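Local coordinates for glycerol Dehydrogenase (Unidentified, PDB 5XN8) that catalyses the NAD-dependent oxidation of glycerol to dihydroxyacetone, and probably also oxidises other small diols such as 1,2-propanediol, at the interface of chains A and B and the interface of chains A and C. Numbering follows the deposited sequence. Chains: chain A/B/C, Glycerol Dehydrogenase.

Contact 1: the interface of chains A and B. Residues chain A 219, 222-223; chain B 357.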
# COMPACT_ATOMS: atom_id res chain seq x y z
N LEU A 219 1.64 -0.23 33.26
CA LEU A 219 0.51 -0.79 34.00
C LEU A 219 0.92 -2.00 34.83
O LEU A 219 0.42 -2.17 35.95
CB LEU A 219 -0.63 -1.15 33.05
CG LEU A 219 -1.27 0.06 32.35
CD1 LEU A 219 -2.23 -0.40 31.28
CD2 LEU A 219 -1.99 0.99 33.33
N GLN A 222 2.72 -0.44 37.57
CA GLN A 222 1.70 0.10 38.49
C GLN A 222 1.20 -0.98 39.46
O GLN A 222 1.11 -0.73 40.66
CB GLN A 222 0.53 0.71 37.71
CG GLN A 222 -0.56 1.36 38.57
CD GLN A 222 -1.58 2.12 37.74
OE1 GLN A 222 -1.21 2.94 36.90
NE2 GLN A 222 -2.86 1.85 37.97
N ALA A 223 0.92 -2.18 38.94
CA ALA A 223 0.47 -3.31 39.77
C ALA A 223 1.57 -3.94 40.63
O ALA A 223 1.26 -4.71 41.54
CB ALA A 223 -0.20 -4.37 38.90
N LEU B 357 -6.12 -3.95 34.55
CA LEU B 357 -5.79 -2.53 34.37
C LEU B 357 -5.91 -2.08 32.92
O LEU B 357 -6.27 -0.93 32.68
CB LEU B 357 -4.40 -2.21 34.93
CG LEU B 357 -4.25 -2.32 36.46
CD1 LEU B 357 -2.86 -1.93 36.90
CD2 LEU B 357 -5.28 -1.46 37.21
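B:Leu357 reaches from helix 345-363 of chain B onto the last turn of helix 197-223 of chain A, where A:Leu219, A:Gln222 and A:Ala223 receive it. Its CB stands beside the side chain of A:Leu219, 4.3 Å from CD2 of that residue, a loose contact at the root of the leucine. CG lies further from chain A and serves as the branch point. With CG opposite the carbonyl carbon (chi1 -67°) and CD1 continuing the chain away from CA (chi2 -178°), the extended branch is the one thrust at the helix. CD1 of B:Leu357 comes within 3.4 Å of the backbone O of A:Leu219, a van der Waals contact on a helix carbonyl. The same methyl is flanked by the A:Gln222 amide, whose NE2 lies 3.9 Å from CD1, and by CB of A:Ala223, 4.1 Å from CD1. CD2, the other methyl, turns towards the amide, 4.2 Å from NE2 of A:Gln222. That glutamine runs out extended from the helix (chi1 -177°) and passes obliquely beside the leucine, its NE2 rather than its OE1 towards the methyls. Helix surface, small alanine and amide thus form a shallow seat for one leucine, most of whose contact is made by CD1. The patch probably helps to hold neighbouring subunits together in the eight-chain assembly by fixing helix 345-363 against the end of helix 197-223.

Contact 2: the interface of chains A and C. Residues chain A 3, 196-198; chain C 205, 232, 235, 240.
The guanidinium of C:Arg232 carries the carboxylate of A:Glu197 over one face: OE2 sits 3.0 Å above the plane, towards the rim, while NZ of A:Lys3 lies in the plane at an edge. The two flat groups are inclined by 38°. OE2 of A:Glu197 is 3.2 Å from NE of C:Arg232, but the N-H points away, making this a salt bridge without a hydrogen bond. A bend at chi2 (-69°) in C:Arg232 brings its CD against CG of A:Glu197, 3.4 Å apart, below the charged ends. The second carboxylate, of C:Glu235, meets the start of helix 197-223. Its OE2 accepts a hydrogen bond from the backbone N of A:Ala198 at 3.0 Å through the syn lone pair, 158° at the hydrogen; OE1 takes a weaker one from A:Glu197 N. The glutamate therefore caps the first turn of a helix in another chain, where the helix end would be expected to stabilise its negative charge. CB of A:Thr196 flanks the carboxylate, and CD2 of C:Leu240 packs on CB of A:Ala198 at 3.7 Å. Repeated with the chains exchanged, this capping and charge pairing probably help to join A and C as a two-fold pair.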
# COMPACT_ATOMS: atom_id res chain seq x y z
N LYS A 3 35.24 3.76 13.67
CA LYS A 3 33.94 3.52 14.31
C LYS A 3 34.22 2.72 15.58
O LYS A 3 35.02 1.79 15.57
CB LYS A 3 32.99 2.76 13.39
CG LYS A 3 32.61 3.50 12.12
CD LYS A 3 31.84 2.62 11.16
CE LYS A 3 31.18 3.43 10.06
NZ LYS A 3 30.48 2.54 9.08
N THR A 196 28.90 3.08 15.08
CA THR A 196 28.66 1.86 14.35
C THR A 196 27.17 1.83 14.00
O THR A 196 26.38 2.54 14.62
CB THR A 196 29.01 0.61 15.20
OG1 THR A 196 28.26 0.64 16.42
CG2 THR A 196 30.48 0.55 15.49
N GLU A 197 26.80 1.01 13.01
CA GLU A 197 25.39 0.78 12.73
C GLU A 197 24.71 0.04 13.87
O GLU A 197 23.54 0.30 14.16
CB GLU A 197 25.19 0.01 11.42
CG GLU A 197 25.69 0.73 10.17
CD GLU A 197 25.09 2.13 10.01
OE1 GLU A 197 23.88 2.29 10.22
OE2 GLU A 197 25.85 3.06 9.66
N ALA A 198 25.46 -0.86 14.51
CA ALA A 198 25.00 -1.61 15.69
C ALA A 198 24.41 -0.71 16.77
O ALA A 198 23.27 -0.91 17.20
CB ALA A 198 26.16 -2.40 16.28
N LEU C 205 19.68 -7.36 11.78
CA LEU C 205 20.43 -6.31 11.09
C LEU C 205 21.57 -6.90 10.25
O LEU C 205 21.85 -6.43 9.15
CB LEU C 205 20.99 -5.31 12.09
CG LEU C 205 21.71 -4.10 11.48
CD1 LEU C 205 20.75 -3.22 10.69
CD2 LEU C 205 22.41 -3.32 12.59
N ARG C 232 30.34 -1.57 6.25
CA ARG C 232 29.08 -2.12 6.78
C ARG C 232 29.11 -3.65 6.81
O ARG C 232 28.62 -4.26 7.76
CB ARG C 232 27.86 -1.67 5.96
CG ARG C 232 27.62 -0.17 5.86
CD ARG C 232 27.20 0.47 7.15
NE ARG C 232 27.12 1.93 7.01
CZ ARG C 232 26.12 2.62 6.45
NH1 ARG C 232 25.04 2.01 5.97
NH2 ARG C 232 26.19 3.95 6.39
N GLU C 235 31.47 -5.02 9.51
CA GLU C 235 30.79 -4.95 10.81
C GLU C 235 29.74 -6.05 10.93
O GLU C 235 29.62 -6.68 11.98
CB GLU C 235 30.13 -3.59 10.99
CG GLU C 235 29.63 -3.34 12.42
CD GLU C 235 28.57 -2.25 12.51
OE1 GLU C 235 28.32 -1.55 11.52
OE2 GLU C 235 27.98 -2.11 13.60
N LEU C 240 28.10 -7.83 14.24
CA LEU C 240 26.67 -8.17 14.21
C LEU C 240 26.45 -9.69 14.23
O LEU C 240 25.52 -10.19 14.89
CB LEU C 240 25.97 -7.58 12.99
CG LEU C 240 26.06 -6.06 12.74
CD1 LEU C 240 25.16 -5.65 11.59
CD2 LEU C 240 25.74 -5.26 13.97

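Contact 3: the interface of chains A and B. Residues chain A 225-227; chain B 349-351, 353-354.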
# COMPACT_ATOMS: atom_id res chain seq x y z
N VAL A 225 4.18 -5.81 39.29
CA VAL A 225 4.27 -7.17 38.77
C VAL A 225 5.14 -7.27 37.50
O VAL A 225 5.38 -6.29 36.81
CB VAL A 225 2.84 -7.73 38.54
CG1 VAL A 225 2.10 -7.89 39.86
CG2 VAL A 225 2.05 -6.90 37.54
N VAL A 226 5.62 -8.48 37.20
CA VAL A 226 6.54 -8.73 36.08
C VAL A 226 5.80 -9.33 34.89
O VAL A 226 5.32 -10.47 34.97
CB VAL A 226 7.67 -9.70 36.51
CG1 VAL A 226 8.73 -9.81 35.40
CG2 VAL A 226 8.30 -9.25 37.82
N THR A 227 5.70 -8.56 33.80
CA THR A 227 5.25 -9.08 32.49
C THR A 227 6.39 -8.99 31.49
O THR A 227 7.41 -8.38 31.80
CB THR A 227 4.04 -8.30 31.96
OG1 THR A 227 4.31 -6.89 31.97
CG2 THR A 227 2.82 -8.59 32.78
N HIS B 349 -0.37 -14.48 37.65
CA HIS B 349 -0.84 -13.42 38.56
C HIS B 349 -0.60 -12.05 37.91
O HIS B 349 -1.52 -11.24 37.79
CB HIS B 349 -0.13 -13.57 39.93
CG HIS B 349 -0.36 -12.45 40.89
ND1 HIS B 349 0.44 -11.32 40.92
CD2 HIS B 349 -1.23 -12.31 41.92
CE1 HIS B 349 0.04 -10.53 41.90
NE2 HIS B 349 -0.98 -11.10 42.52
N ALA B 350 0.63 -11.84 37.45
CA ALA B 350 1.04 -10.64 36.73
C ALA B 350 0.16 -10.30 35.54
O ALA B 350 -0.29 -9.15 35.37
CB ALA B 350 2.48 -10.79 36.25
N ALA B 351 -0.08 -11.30 34.70
CA ALA B 351 -0.88 -11.11 33.50
C ALA B 351 -2.32 -10.73 33.82
O ALA B 351 -2.87 -9.80 33.21
CB ALA B 351 -0.84 -12.37 32.65
N LEU B 353 -3.55 -9.25 36.56
CA LEU B 353 -3.63 -7.90 37.13
C LEU B 353 -3.42 -6.81 36.07
O LEU B 353 -4.11 -5.79 36.08
CB LEU B 353 -2.64 -7.71 38.28
CG LEU B 353 -2.86 -8.54 39.56
CD1 LEU B 353 -2.02 -8.04 40.73
CD2 LEU B 353 -4.33 -8.57 39.96
N THR B 354 -2.47 -7.04 35.17
CA THR B 354 -2.21 -6.08 34.10
C THR B 354 -3.36 -6.04 33.10
O THR B 354 -3.76 -4.95 32.66
CB THR B 354 -0.89 -6.41 33.38
OG1 THR B 354 0.18 -6.41 34.33
CG2 THR B 354 -0.61 -5.38 32.27
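A:Val225 lies over one turn of helix 345-363 of chain B with its two methyls spread to different neighbours. Its CB faces CB of B:Ala350 at 3.8 Å, the alanine forming the low point between a histidine and a threonine. With CG1 opposite the carbonyl carbon (chi1 -66°), that methyl goes to the imidazole of B:His349, 3.9 Å from CE1, the two side chains crossing near a right angle. The ring is backed on one face by CG of B:Leu353 from its own helix. CG2 of A:Val225 points the other way, to OG1 of B:Thr354 at 3.8 Å, and here the side chains run past each other in opposite senses. A:Thr227 approaches the same hydroxyl at a slant, presenting CG2, again 3.8 Å from OG1. Two methyls of chain A thus gather round one threonine oxygen, which is occupied within chain B: OG1 of B:Thr354 donates to the backbone O of B:Ala350 at 3.0 Å, tilted 32° from the carbonyl plane. This bond holds the hydroxyl back against its helix and probably fixes the rotation of the side chain. In the fold, A:Val225 and A:Thr227 belong to the short connection between helices 197-223 and 228-247, laid against the carboxy-terminal helix of chain B.

Contact 4: the interface of chains A and B. Residues chain A 213, 216, 229; chain B 287-290, 293.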
# COMPACT_ATOMS: atom_id res chain seq x y z
N GLU A 213 5.83 -1.14 23.69
CA GLU A 213 5.73 -1.80 25.00
C GLU A 213 5.53 -0.87 26.20
O GLU A 213 5.21 -1.35 27.28
CB GLU A 213 7.01 -2.62 25.26
CG GLU A 213 7.41 -3.57 24.14
CD GLU A 213 6.43 -4.71 23.89
OE1 GLU A 213 5.66 -5.05 24.80
OE2 GLU A 213 6.45 -5.27 22.76
N LYS A 216 1.97 -1.02 28.15
CA LYS A 216 1.78 -2.34 28.78
C LYS A 216 2.70 -2.53 29.97
O LYS A 216 2.31 -3.17 30.96
CB LYS A 216 2.00 -3.48 27.79
CG LYS A 216 0.94 -3.58 26.71
CD LYS A 216 1.18 -4.76 25.79
CE LYS A 216 2.30 -4.54 24.79
NZ LYS A 216 2.57 -5.80 24.02
N ALA A 229 6.37 -7.30 28.77
CA ALA A 229 6.43 -5.90 28.33
C ALA A 229 7.34 -5.07 29.23
O ALA A 229 8.08 -4.19 28.76
CB ALA A 229 5.04 -5.29 28.30
N ASN B 287 2.51 -11.48 25.47
CA ASN B 287 2.92 -10.15 25.01
C ASN B 287 2.52 -9.87 23.58
O ASN B 287 3.35 -9.56 22.73
CB ASN B 287 4.43 -9.94 25.22
CG ASN B 287 4.83 -8.50 25.09
OD1 ASN B 287 4.14 -7.61 25.59
ND2 ASN B 287 5.93 -8.25 24.38
N SER B 288 1.23 -10.00 23.31
CA SER B 288 0.68 -9.65 22.02
C SER B 288 0.76 -8.14 21.87
O SER B 288 0.76 -7.43 22.87
CB SER B 288 -0.73 -10.20 21.87
OG SER B 288 -1.78 -9.40 22.42
N PRO B 289 0.88 -7.63 20.63
CA PRO B 289 1.01 -6.17 20.47
C PRO B 289 -0.24 -5.41 20.90
O PRO B 289 -1.31 -6.00 21.05
CB PRO B 289 1.29 -5.99 18.97
CG PRO B 289 0.81 -7.24 18.33
CD PRO B 289 0.88 -8.33 19.34
N MET B 290 -0.11 -4.11 21.10
CA MET B 290 -1.18 -3.30 21.69
C MET B 290 -2.43 -3.27 20.80
O MET B 290 -3.53 -3.45 21.31
CB MET B 290 -0.70 -1.88 22.01
CG MET B 290 -1.65 -1.06 22.88
SD MET B 290 -2.10 -1.84 24.46
CE MET B 290 -3.37 -0.74 25.07
N ILE B 293 -4.38 -6.34 21.38
CA ILE B 293 -5.08 -6.21 22.66
C ILE B 293 -6.32 -5.31 22.49
O ILE B 293 -7.39 -5.62 23.00
CB ILE B 293 -4.14 -5.67 23.78
CG1 ILE B 293 -3.10 -6.73 24.17
CG2 ILE B 293 -4.91 -5.24 25.02
CD1 ILE B 293 -1.89 -6.17 24.87
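A:Lys216, on helix 197-223 of this iron-containing alcohol dehydrogenase family member, puts its ammonium into the loop that precedes helix 290-303 of chain B. Hydrogen bonds come first. A bend at chi3 (-76°) carries CE and NZ towards the loop, where NZ of A:Lys216 donates to the backbone O of B:Ser288 at 2.7 Å and to the amide OD1 of B:Asn287 at 2.9 Å, reaching both oxygens from above their carbonyl planes. The asparagine answers with its other atom: ND2 gives a bond to OE1 of A:Glu213 at 3.2 Å and a weak one to OE2. OE1 lies in the amide plane, whereas ND2 comes from above the carboxylate plane, 40° out of it. The amide and carboxylate come from opposite directions with their planes 46° apart. Within chain A, NZ of A:Lys216 and OE1 of A:Glu213 form a long salt bridge of 3.3 Å. OE1 of A:Glu213 and OD1 of B:Asn287 are 3.1 Å apart, an acceptor-acceptor clash as modelled. Apolar contact falls to the lysine's stem, which crosses B:Ile293 obliquely, CD lying 3.5 Å from its CD1, while CG passes SD of B:Met290 at 4.2 Å. CB of A:Ala229 adds a side wall 3.7 Å from OD1 of B:Asn287.

Contacts 1, 3 and 4 cluster in one region of the A-B interface: their C-alpha centres lie about 8 Å (1 to 3), 12 Å (3 to 4) and 13 Å (1 to 4) apart. Contacts 1 and 3 use the same chain B helix, 345-363, and contacts 1 and 4 the same chain A helix, 197-223. Contact 2 faces chain C, its centre about 37, 36 and 29 Å from those of contacts 1, 3 and 4. Helix 197-223 of chain A thus spans two interfaces, its start meeting C and its later turns meeting B, which could couple the subunits of the eight-chain assembly.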